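Local coordinates for protein Sfrice_029225 (Spodoptera frugiperda, PDB 6I50) that probably acts as a secreted cytokine of the tumour necrosis factor family, the arthropod ligand Eiger, binding a TNF-type receptor, at residues V137-A141 against G142-S146; H145-Q149 against P150-F154. All coordinates share one frame; numbering follows the deposited sequence.

Interaction 1: residues V137-A141 against G142-S146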
loop_
_atom_site.group_PDB
_atom_site.type_symbol
_atom_site.label_atom_id
_atom_site.label_comp_id
_atom_site.label_asym_id
_atom_site.label_seq_id
_atom_site.Cartn_x
_atom_site.Cartn_y
_atom_site.Cartn_z
ATOM N N VAL A 137 9.013 -13.919 -3.246
ATOM C CA VAL A 137 8.892 -12.849 -4.230
ATOM C C VAL A 137 9.904 -13.117 -5.333
ATOM O O VAL A 137 11.102 -13.262 -5.060
ATOM C CB VAL A 137 9.127 -11.466 -3.602
ATOM C CG1 VAL A 137 8.786 -10.374 -4.607
ATOM C CG2 VAL A 137 8.301 -11.295 -2.339
ATOM N N ARG A 138 9.434 -13.176 -6.576
ATOM C CA ARG A 138 10.309 -13.308 -7.733
ATOM C C ARG A 138 10.067 -12.146 -8.682
ATOM O O ARG A 138 8.958 -11.620 -8.768
ATOM C CB ARG A 138 10.072 -14.627 -8.486
ATOM C CG ARG A 138 10.589 -15.858 -7.767
ATOM C CD ARG A 138 10.439 -17.115 -8.620
ATOM N NE ARG A 138 11.020 -18.265 -7.934
ATOM C CZ ARG A 138 10.399 -18.957 -6.979
ATOM N NH1 ARG A 138 9.166 -18.631 -6.621
ATOM N NH2 ARG A 138 11.003 -19.981 -6.389
ATOM N N ASN A 139 11.111 -11.742 -9.396
ATOM C CA ASN A 139 10.897 -10.830 -10.507
ATOM C C ASN A 139 10.278 -11.603 -11.667
ATOM O O ASN A 139 10.468 -12.816 -11.803
ATOM C CB ASN A 139 12.215 -10.168 -10.916
ATOM C CG ASN A 139 12.837 -9.377 -9.782
ATOM O OD1 ASN A 139 12.130 -8.794 -8.951
ATOM N ND2 ASN A 139 14.166 -9.364 -9.727
ATOM N N THR A 140 9.489 -10.904 -12.486
ATOM C CA THR A 140 8.831 -11.580 -13.597
ATOM C C THR A 140 9.772 -11.847 -14.761
ATOM O O THR A 140 9.530 -12.781 -15.532
ATOM C CB THR A 140 7.643 -10.761 -14.099
ATOM O OG1 THR A 140 8.131 -9.598 -14.779
ATOM C CG2 THR A 140 6.766 -10.341 -12.938
ATOM N N ALA A 141 10.827 -11.053 -14.913
ATOM C CA ALA A 141 11.783 -11.222 -15.993
ATOM C C ALA A 141 13.187 -11.311 -15.416
ATOM O O ALA A 141 13.458 -10.867 -14.296
ATOM C CB ALA A 141 11.704 -10.079 -17.010
ATOM N N GLY A 142 14.084 -11.884 -16.209
ATOM C CA GLY A 142 15.395 -12.220 -15.701
ATOM C C GLY A 142 16.247 -11.002 -15.407
ATOM O O GLY A 142 16.181 -9.977 -16.085
ATOM N N ASP A 143 17.050 -11.131 -14.353
ATOM C CA ASP A 143 18.145 -10.220 -14.065
ATOM C C ASP A 143 17.694 -8.774 -13.927
ATOM O O ASP A 143 17.858 -7.961 -14.842
ATOM C CB ASP A 143 19.217 -10.358 -15.137
ATOM C CG ASP A 143 19.964 -11.669 -15.028
ATOM O OD1 ASP A 143 19.313 -12.704 -14.757
ATOM O OD2 ASP A 143 21.201 -11.666 -15.197
ATOM N N ARG A 144 17.123 -8.460 -12.775
ATOM C CA ARG A 144 16.865 -7.095 -12.361
ATOM C C ARG A 144 17.661 -6.836 -11.092
ATOM O O ARG A 144 17.922 -7.757 -10.307
ATOM C CB ARG A 144 15.369 -6.851 -12.115
ATOM C CG ARG A 144 14.490 -7.107 -13.329
ATOM C CD ARG A 144 14.749 -6.097 -14.422
ATOM N NE ARG A 144 13.673 -6.063 -15.414
ATOM C CZ ARG A 144 13.664 -6.760 -16.546
ATOM N NH1 ARG A 144 12.643 -6.648 -17.387
ATOM N NH2 ARG A 144 14.677 -7.566 -16.848
ATOM N N HIS A 145 18.069 -5.587 -10.909
ATOM C CA HIS A 145 18.798 -5.174 -9.720
ATOM C C HIS A 145 17.872 -4.417 -8.781
ATOM O O HIS A 145 17.106 -3.549 -9.212
ATOM C CB HIS A 145 19.992 -4.294 -10.085
ATOM C CG HIS A 145 20.997 -4.975 -10.959
ATOM N ND1 HIS A 145 20.781 -5.205 -12.300
ATOM C CD2 HIS A 145 22.222 -5.477 -10.682
ATOM C CE1 HIS A 145 21.834 -5.815 -12.815
ATOM N NE2 HIS A 145 22.722 -5.991 -11.853
ATOM N N SER A 146 17.955 -4.746 -7.496
ATOM C CA SER A 146 17.160 -4.088 -6.470
ATOM C C SER A 146 18.055 -3.712 -5.297
ATOM O O SER A 146 19.114 -4.308 -5.080
ATOM C CB SER A 146 16.002 -4.976 -5.992
ATOM O OG SER A 146 16.450 -6.289 -5.708
HETATM O O HOH W 1 16.014 -7.617 -8.388
#
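N139 and R144 face each other across the connection from strand 134-139 in one sheet to strand 144-161 in the other. The two side chains cross at a slant, N139 ND2 coming to 3.7 Å from R144 CB, with the amide and guanidinium planes 27° apart. A water bridges the two strand ends: it accepts from N139 ND2 at 2.9 Å, donates to R144 O at 2.7 Å, and bonds S146 OG at 3.0 Å. The other end of the N139 amide, OD1, is hydrogen-bonded to Y78 and H37, which fixes the flip of the group.

R144 bends at its second torsion (chi2 -67°), folding the guanidinium back over the turn, where A141 CB lies against one face, 3.6 Å from NH1. That same nitrogen bonds T84 O. In the backbone, D143 and R144 both face V31 in a G1 beta bulge, D143 with phi +57°, and the D143 carboxylate forms a salt bridge with R30.

Both ends of the N139 amide have partners, and the strand ends are coupled through a single water rather than a direct side-chain bond, while the R144 guanidinium packs on the A141 methyl and ties the turn to T84 of strand 84-92.

Interaction 2: residues H145-Q149 against P150-F154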
loop_
_atom_site.group_PDB
_atom_site.type_symbol
_atom_site.label_atom_id
_atom_site.label_comp_id
_atom_site.label_asym_id
_atom_site.label_seq_id
_atom_site.Cartn_x
_atom_site.Cartn_y
_atom_site.Cartn_z
ATOM N N HIS A 145 18.069 -5.587 -10.909
ATOM C CA HIS A 145 18.798 -5.174 -9.720
ATOM C C HIS A 145 17.872 -4.417 -8.781
ATOM O O HIS A 145 17.106 -3.549 -9.212
ATOM C CB HIS A 145 19.992 -4.294 -10.085
ATOM C CG HIS A 145 20.997 -4.975 -10.959
ATOM N ND1 HIS A 145 20.781 -5.205 -12.300
ATOM C CD2 HIS A 145 22.222 -5.477 -10.682
ATOM C CE1 HIS A 145 21.834 -5.815 -12.815
ATOM N NE2 HIS A 145 22.722 -5.991 -11.853
ATOM N N SER A 146 17.955 -4.746 -7.496
ATOM C CA SER A 146 17.160 -4.088 -6.470
ATOM C C SER A 146 18.055 -3.712 -5.297
ATOM O O SER A 146 19.114 -4.308 -5.080
ATOM C CB SER A 146 16.002 -4.976 -5.992
ATOM O OG SER A 146 16.450 -6.289 -5.708
ATOM N N LEU A 147 17.620 -2.704 -4.540
ATOM C CA LEU A 147 18.338 -2.256 -3.349
ATOM C C LEU A 147 17.745 -2.952 -2.131
ATOM O O LEU A 147 16.590 -2.703 -1.761
ATOM C CB LEU A 147 18.265 -0.738 -3.202
ATOM C CG LEU A 147 19.042 0.077 -4.229
ATOM C CD1 LEU A 147 18.833 1.565 -3.990
ATOM C CD2 LEU A 147 20.520 -0.273 -4.162
ATOM N N MET A 148 18.532 -3.821 -1.504
ATOM C CA MET A 148 18.053 -4.594 -0.361
ATOM C C MET A 148 18.524 -3.927 0.931
ATOM O O MET A 148 19.420 -4.389 1.639
ATOM C CB MET A 148 18.518 -6.043 -0.465
ATOM C CG MET A 148 18.172 -6.695 -1.797
ATOM S SD MET A 148 16.443 -6.423 -2.224
ATOM C CE MET A 148 15.690 -7.132 -0.794
ATOM N N GLN A 149 17.887 -2.798 1.215
ATOM C CA GLN A 149 18.095 -2.019 2.423
ATOM C C GLN A 149 16.775 -1.960 3.178
ATOM O O GLN A 149 15.709 -2.007 2.554
ATOM C CB GLN A 149 18.597 -0.604 2.092
ATOM C CG GLN A 149 19.922 -0.593 1.319
ATOM C CD GLN A 149 20.292 0.782 0.780
ATOM O OE1 GLN A 149 19.431 1.569 0.394
ATOM N NE2 GLN A 149 21.585 1.074 0.754
ATOM N N PRO A 150 16.806 -1.889 4.517
ATOM C CA PRO A 150 15.581 -2.173 5.287
ATOM C C PRO A 150 14.435 -1.233 4.973
ATOM O O PRO A 150 13.276 -1.660 4.938
ATOM C CB PRO A 150 16.046 -2.026 6.744
ATOM C CG PRO A 150 17.517 -2.182 6.701
ATOM C CD PRO A 150 17.959 -1.618 5.391
ATOM N N GLU A 151 14.728 0.043 4.755
ATOM C CA GLU A 151 13.680 1.007 4.456
ATOM C C GLU A 151 13.192 0.926 3.014
ATOM O O GLU A 151 12.156 1.522 2.698
ATOM C CB GLU A 151 14.183 2.421 4.766
ATOM C CG GLU A 151 15.132 3.013 3.718
ATOM C CD GLU A 151 16.569 2.546 3.847
ATOM O OE1 GLU A 151 16.870 1.677 4.700
ATOM O OE2 GLU A 151 17.413 3.066 3.086
ATOM N N LYS A 152 13.891 0.199 2.141
ATOM C CA LYS A 152 13.584 0.200 0.713
ATOM C C LYS A 152 12.836 -1.045 0.241
ATOM O O LYS A 152 11.932 -0.935 -0.593
ATOM C CB LYS A 152 14.880 0.357 -0.097
ATOM C CG LYS A 152 15.519 1.736 0.050
ATOM C CD LYS A 152 16.581 1.982 -1.015
ATOM C CE LYS A 152 17.074 3.424 -0.979
ATOM N NZ LYS A 152 17.892 3.712 0.240
ATOM N N SER A 153 13.185 -2.229 0.740
ATOM C CA SER A 153 12.604 -3.478 0.256
ATOM C C SER A 153 12.217 -4.354 1.438
ATOM O O SER A 153 12.983 -4.468 2.399
ATOM C CB SER A 153 13.581 -4.238 -0.659
ATOM O OG SER A 153 13.891 -3.480 -1.822
ATOM N N PHE A 154 11.032 -4.967 1.372
ATOM C CA PHE A 154 10.540 -5.719 2.523
ATOM C C PHE A 154 9.327 -6.555 2.131
ATOM O O PHE A 154 8.714 -6.351 1.080
ATOM C CB PHE A 154 10.181 -4.783 3.683
ATOM C CG PHE A 154 9.381 -3.570 3.266
ATOM C CD1 PHE A 154 8.008 -3.652 3.091
ATOM C CD2 PHE A 154 10.005 -2.348 3.068
ATOM C CE1 PHE A 154 7.274 -2.542 2.709
ATOM C CE2 PHE A 154 9.275 -1.233 2.689
ATOM C CZ PHE A 154 7.904 -1.329 2.519
#
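K152 and S153 turn back onto L147 and Q149 through two kinds of polar contact and a thin layer of nonpolar ones. Among the backbone bonds, Q149 O is the shared acceptor. K152 N reaches it at 2.9 Å from above the carbonyl plane, 51° out of it, whereas S153 N comes at 3.1 Å almost in line with the carbonyl, at a C=O...N angle of 174°. The first of these spans three residues and the second four, so the chain makes a tight turn at 149-153, a short loop that interrupts strand 144-161 of the TNF jelly roll before it resumes.

Side-chain bonds reinforce the turn. S153 OG donates to L147 O at 2.8 Å and is also hydrogen-bonded to the backbone N of Y77 in strand 68-80. K152 runs alongside Q149, and its bent last torsion (chi4 70°) swings NZ onto Q149 OE1 at 2.6 Å; the same ammonium makes a salt bridge with E151 OE2 at 3.0 Å, meeting the carboxylate on its anti side. An alanine in place of K152 would probably leave the E151 carboxylate without its countercharge and the Q149 amide free to turn.

Nonpolar contacts flank these bonds: L147 CD1 lies 3.8 Å from K152 CD, and M148, bent at chi2 and chi3, brings its CE to 3.6 Å from S153 CB. L102 of a second subunit packs on E151.

How the interactions relate
Interactions 1 and 2 follow one another along the chain and share H145 and S146, with their centres 13 Å apart; apart from this overlap they do not touch. Strand 144-161 joins them: residues 137-146 bring the chain across from strand 134-139, and residues 145-154 carry it through the break before the strand continues. Both border strand 68-80, where R144 touches Y78 and D80 while L147 and K152 touch Y77, and strand 28-31 on the other side. Their surroundings differ, since no other chain touches 137-146, whereas E151 and F154 pack on a second subunit, placing interaction 2 at the trimer interface.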